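Local structure of sucrose 6(F)-phosphate phosphorylase (Thermoanaerobacterium thermosaccharolyticum DSM 571, 6S9V) at residues 17-22 with 387-392; 102-107 with 174-179. The protein belongs to the alpha-amylase family of carbohydrate-active enzymes and is built around a closed barrel of eight parallel strands. All blocks are in the same frame, centred on the assembly; numbering follows the deposited sequence.

In the fold
The two contacts illustrate two ways in which a TIM-barrel enzyme of the alpha-amylase family joins remote parts of its chain. Contact 1 closes the barrel itself, pairing the approach to the first strand, 22-25, with the last, 388-392, across 364 intervening residues. Contact 2 lies within that span, pinning a small two-strand sheet beyond the third barrel strand, 92-97. Their centres are 33 Å apart, on opposite sides of the chain's centre, and their nearest atoms about 16 Å apart. A sulfate ion lies about 4 Å from the side chain of Gln390 and a bis-tris molecule about 4 Å from that of Gln179; both probably come from the crystallisation liquor, though such molecules often mark pockets.

Contact 1: 17-22 with 387-392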
# COMPACT_ATOMS: atom_id res chain seq x y z
N LEU A 17 2.98 -1.12 18.00
CA LEU A 17 3.65 -0.40 16.93
C LEU A 17 3.77 1.07 17.31
O LEU A 17 2.95 1.60 18.07
CB LEU A 17 2.90 -0.54 15.61
CG LEU A 17 2.86 -1.97 15.06
CD1 LEU A 17 1.84 -2.05 13.95
CD2 LEU A 17 4.24 -2.41 14.58
N LYS A 18 4.83 1.70 16.82
CA LYS A 18 5.01 3.13 17.04
C LYS A 18 3.88 3.89 16.37
O LYS A 18 3.60 3.69 15.18
CB LYS A 18 6.35 3.58 16.46
CG LYS A 18 6.78 4.98 16.85
CD LYS A 18 7.90 5.51 15.94
CE LYS A 18 9.20 4.73 16.05
NZ LYS A 18 10.30 5.43 15.29
N ASN A 19 3.22 4.76 17.13
CA ASN A 19 2.05 5.47 16.63
C ASN A 19 2.43 6.85 16.09
O ASN A 19 1.94 7.89 16.55
CB ASN A 19 1.00 5.59 17.73
CG ASN A 19 -0.31 6.19 17.23
OD1 ASN A 19 -0.63 6.08 16.05
ND2 ASN A 19 -1.04 6.86 18.11
N LYS A 20 3.28 6.85 15.07
CA LYS A 20 3.73 8.09 14.45
C LYS A 20 3.52 8.02 12.95
O LYS A 20 3.44 6.94 12.36
CB LYS A 20 5.20 8.38 14.78
CG LYS A 20 5.44 8.59 16.27
CD LYS A 20 6.68 9.40 16.56
CE LYS A 20 6.92 9.52 18.06
NZ LYS A 20 5.67 9.80 18.82
N VAL A 21 3.40 9.19 12.33
CA VAL A 21 3.18 9.26 10.90
C VAL A 21 4.37 8.65 10.16
O VAL A 21 5.53 8.85 10.52
CB VAL A 21 2.93 10.72 10.48
CG1 VAL A 21 2.76 10.82 8.99
CG2 VAL A 21 1.72 11.29 11.21
N GLN A 22 4.07 7.90 9.10
CA GLN A 22 5.09 7.27 8.28
C GLN A 22 5.05 7.82 6.86
O GLN A 22 4.01 8.25 6.37
CB GLN A 22 4.89 5.77 8.22
CG GLN A 22 4.89 5.10 9.59
CD GLN A 22 4.73 3.61 9.51
OE1 GLN A 22 4.16 3.09 8.55
NE2 GLN A 22 5.23 2.90 10.52
N GLY A 387 -5.45 4.08 13.89
CA GLY A 387 -4.58 3.39 12.95
C GLY A 387 -3.27 4.14 12.79
O GLY A 387 -3.11 5.27 13.20
N ILE A 388 -2.33 3.44 12.15
CA ILE A 388 -1.00 4.02 11.90
C ILE A 388 -1.09 4.83 10.63
O ILE A 388 -1.34 4.27 9.55
CB ILE A 388 0.07 2.91 11.78
CG1 ILE A 388 0.08 2.05 13.03
CG2 ILE A 388 1.43 3.54 11.49
CD1 ILE A 388 0.47 2.79 14.28
N PRO A 389 -0.89 6.16 10.69
CA PRO A 389 -1.06 7.00 9.50
C PRO A 389 0.18 7.03 8.61
O PRO A 389 1.30 7.21 9.09
CB PRO A 389 -1.36 8.39 10.08
CG PRO A 389 -0.89 8.35 11.51
CD PRO A 389 -0.51 6.94 11.88
N GLN A 390 -0.04 6.86 7.31
CA GLN A 390 1.00 6.93 6.29
C GLN A 390 0.70 8.07 5.33
O GLN A 390 -0.45 8.28 4.95
CB GLN A 390 1.09 5.63 5.50
CG GLN A 390 1.37 4.42 6.35
CD GLN A 390 1.75 3.22 5.53
OE1 GLN A 390 1.11 2.93 4.52
NE2 GLN A 390 2.79 2.51 5.96
N VAL A 391 1.75 8.80 4.95
CA VAL A 391 1.65 9.90 3.99
C VAL A 391 2.53 9.56 2.79
O VAL A 391 3.74 9.34 2.94
CB VAL A 391 2.07 11.24 4.61
CG1 VAL A 391 2.10 12.35 3.55
CG2 VAL A 391 1.13 11.62 5.74
N TYR A 392 1.92 9.49 1.62
CA TYR A 392 2.66 9.26 0.39
C TYR A 392 3.43 10.51 -0.01
O TYR A 392 2.96 11.64 0.18
CB TYR A 392 1.68 8.82 -0.69
CG TYR A 392 2.25 8.41 -2.03
CD1 TYR A 392 3.06 7.30 -2.16
CD2 TYR A 392 1.92 9.12 -3.17
CE1 TYR A 392 3.55 6.91 -3.39
CE2 TYR A 392 2.40 8.74 -4.41
CZ TYR A 392 3.20 7.64 -4.51
OH TYR A 392 3.68 7.27 -5.74
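Gln22 and Gln390 pair in parallel where the first and last strands of a TIM barrel meet, the seam that turns an open sheet into a closed one. Backbone bonds define the join: Gln22 N donates to Pro389 O at 2.9 Å, and Val391 N donates to Gln22 O at 2.7 Å. The shapes interlock differently on the two sides of this ladder. On one, Val21 presents its two methyls to separate bumps of the last strand. CG2, beside the backbone N, rests on Pro389 CG at 3.9 Å, the two side chains crossing at about a right angle, while CG1 meets Val391 CG2 at 3.7 Å. Helix 432-446 packs against Val21 and Pro389, and helix 372-384 covers Pro389 and Val391.

Before Gln22 the chain bends through an inverse gamma turn centred on Asn19, and the tip of Ile388 projects toward this bend: Ile388 CD1 lies 3.4 Å from Lys18 O, with Leu17 CB and Asn19 OD1 farther off. Asn19 OD1 is hydrogen-bonded to Arg444. On the other side of the ladder, that of Gln22 and Gln390, the second branch of Ile388, CG2, abuts the flat amide of Gln22 at CD, 3.8 Å away. Gln22 and Gln390 both run extended beyond CG, and Gln390 NE2 donates to Gln22 OE1 at 3.0 Å, an almost straight bond (172°) between amide planes turned 40° apart.

Contact 2: 102-107 with 174-179; sequences VSRRSI and TDPSEQ
Glu178 faces both Arg104 and Arg105, and most of the contact is organised around its carboxylate. The backbone part is short: Ser103 and Gln179 form an antiparallel non-hydrogen-bonded pair in the sheet of strands 101-103 and 179-181, and just beyond it Arg104 N donates to Glu178 O at 2.8 Å, from above the carbonyl plane. The same oxygen receives a CA-H...O contact from Ser103. A type I turn then carries the chain from Ser103 to Ser106, where Ser103 O accepts from both the N and the OG of Ser106, the N-cap of helix 107-115.

The ionic part is a side-on salt bridge. Arg105 NH2 reaches Glu178 OE2 at 3.0 Å, nearly in the guanidinium plane, and Arg105 NE meets Glu178 OE1 at 3.3 Å. Both oxygens are approached on their syn sides, and the two flat groups are nearly coplanar (25°). Glu178 OE1 also shares a hydrogen bond with Ser61 OG.

Packing comes chiefly from Arg104, whose CG lies between the backbone N and the carbonyl carbon (chi1 64°). Arg104 CG sits 3.3 Å from Glu178 OE1, and Arg104 NH1 lies obliquely 3.5 Å from Pro176 CG, a proline preceded by a cis peptide. The two guanidinium groups are layered, Arg104 NE lying 3.4 Å above the centre of the Arg105 plane.

One water accepts from Arg104 NH1 and donates to Pro176 O and Glu178 OE2. With Glu178 held directly by Arg105 and through water by Arg104, its negative charge probably offsets the repulsion between the two guanidinium groups lying one over the other.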
# COMPACT_ATOMS: atom_id res chain seq x y z
N VAL A 102 8.41 -13.52 -8.76
CA VAL A 102 9.81 -13.13 -8.85
C VAL A 102 10.14 -12.84 -10.31
O VAL A 102 9.46 -13.32 -11.23
CB VAL A 102 10.73 -14.25 -8.27
CG1 VAL A 102 10.72 -15.47 -9.19
CG2 VAL A 102 12.14 -13.74 -8.04
N SER A 103 11.19 -12.05 -10.53
CA SER A 103 11.59 -11.72 -11.89
C SER A 103 11.94 -12.97 -12.69
O SER A 103 12.59 -13.89 -12.17
CB SER A 103 12.79 -10.78 -11.87
OG SER A 103 13.25 -10.53 -13.19
N ARG A 104 11.56 -12.99 -13.96
CA ARG A 104 12.05 -14.03 -14.86
C ARG A 104 13.56 -13.95 -15.02
O ARG A 104 14.17 -14.91 -15.50
CB ARG A 104 11.38 -13.93 -16.23
CG ARG A 104 11.72 -12.62 -16.96
CD ARG A 104 11.26 -12.65 -18.40
NE ARG A 104 11.99 -13.63 -19.20
CZ ARG A 104 11.85 -13.79 -20.51
NH1 ARG A 104 11.00 -13.03 -21.20
NH2 ARG A 104 12.56 -14.71 -21.14
N ARG A 105 14.16 -12.81 -14.68
CA ARG A 105 15.60 -12.67 -14.81
C ARG A 105 16.35 -13.09 -13.55
O ARG A 105 17.58 -12.94 -13.50
CB ARG A 105 15.97 -11.23 -15.19
CG ARG A 105 15.12 -10.61 -16.28
CD ARG A 105 15.26 -11.29 -17.64
NE ARG A 105 14.26 -10.75 -18.57
CZ ARG A 105 14.14 -11.07 -19.86
NH1 ARG A 105 14.96 -11.96 -20.41
NH2 ARG A 105 13.20 -10.50 -20.60
N SER A 106 15.65 -13.58 -12.54
CA SER A 106 16.33 -14.15 -11.39
C SER A 106 17.09 -15.42 -11.79
O SER A 106 16.75 -16.09 -12.76
CB SER A 106 15.33 -14.47 -10.28
OG SER A 106 14.39 -15.44 -10.72
N ILE A 107 18.13 -15.74 -11.01
CA ILE A 107 18.90 -16.95 -11.29
C ILE A 107 17.98 -18.17 -11.26
O ILE A 107 18.13 -19.10 -12.06
CB ILE A 107 20.06 -17.09 -10.30
CG1 ILE A 107 20.97 -18.25 -10.71
CG2 ILE A 107 19.54 -17.28 -8.87
CD1 ILE A 107 22.22 -18.40 -9.85
N THR A 174 3.96 -7.03 -20.29
CA THR A 174 4.55 -7.63 -21.47
C THR A 174 4.14 -9.09 -21.56
O THR A 174 3.73 -9.71 -20.57
CB THR A 174 6.09 -7.54 -21.44
OG1 THR A 174 6.62 -8.33 -20.37
CG2 THR A 174 6.53 -6.10 -21.26
N ASP A 175 4.25 -9.64 -22.76
CA ASP A 175 4.05 -11.07 -22.99
C ASP A 175 5.28 -11.58 -23.74
O ASP A 175 5.56 -11.09 -24.86
CB ASP A 175 2.77 -11.34 -23.78
CG ASP A 175 2.37 -12.81 -23.73
OD1 ASP A 175 2.38 -13.39 -22.63
OD2 ASP A 175 2.05 -13.37 -24.80
N PRO A 176 6.05 -12.52 -23.19
CA PRO A 176 5.87 -13.13 -21.86
C PRO A 176 6.07 -12.12 -20.74
O PRO A 176 6.74 -11.11 -20.95
CB PRO A 176 6.95 -14.21 -21.83
CG PRO A 176 7.99 -13.73 -22.78
CD PRO A 176 7.24 -13.03 -23.87
N SER A 177 5.50 -12.41 -19.57
CA SER A 177 5.61 -11.52 -18.44
C SER A 177 7.00 -11.59 -17.82
O SER A 177 7.69 -12.61 -17.89
CB SER A 177 4.58 -11.87 -17.38
OG SER A 177 4.79 -11.10 -16.21
N GLU A 178 7.40 -10.47 -17.20
CA GLU A 178 8.61 -10.41 -16.39
C GLU A 178 8.41 -11.01 -15.01
O GLU A 178 9.40 -11.24 -14.30
CB GLU A 178 9.06 -8.96 -16.22
CG GLU A 178 9.54 -8.31 -17.51
CD GLU A 178 10.86 -8.86 -18.01
OE1 GLU A 178 11.68 -9.30 -17.18
OE2 GLU A 178 11.08 -8.82 -19.24
N GLN A 179 7.16 -11.24 -14.61
CA GLN A 179 6.81 -11.62 -13.24
C GLN A 179 6.31 -13.06 -13.24
O GLN A 179 5.20 -13.34 -13.70
CB GLN A 179 5.76 -10.66 -12.68
CG GLN A 179 6.28 -9.23 -12.47
CD GLN A 179 5.16 -8.20 -12.39
OE1 GLN A 179 4.38 -8.05 -13.33
NE2 GLN A 179 5.08 -7.48 -11.28
O HOH W 1 9.48 -10.66 -20.56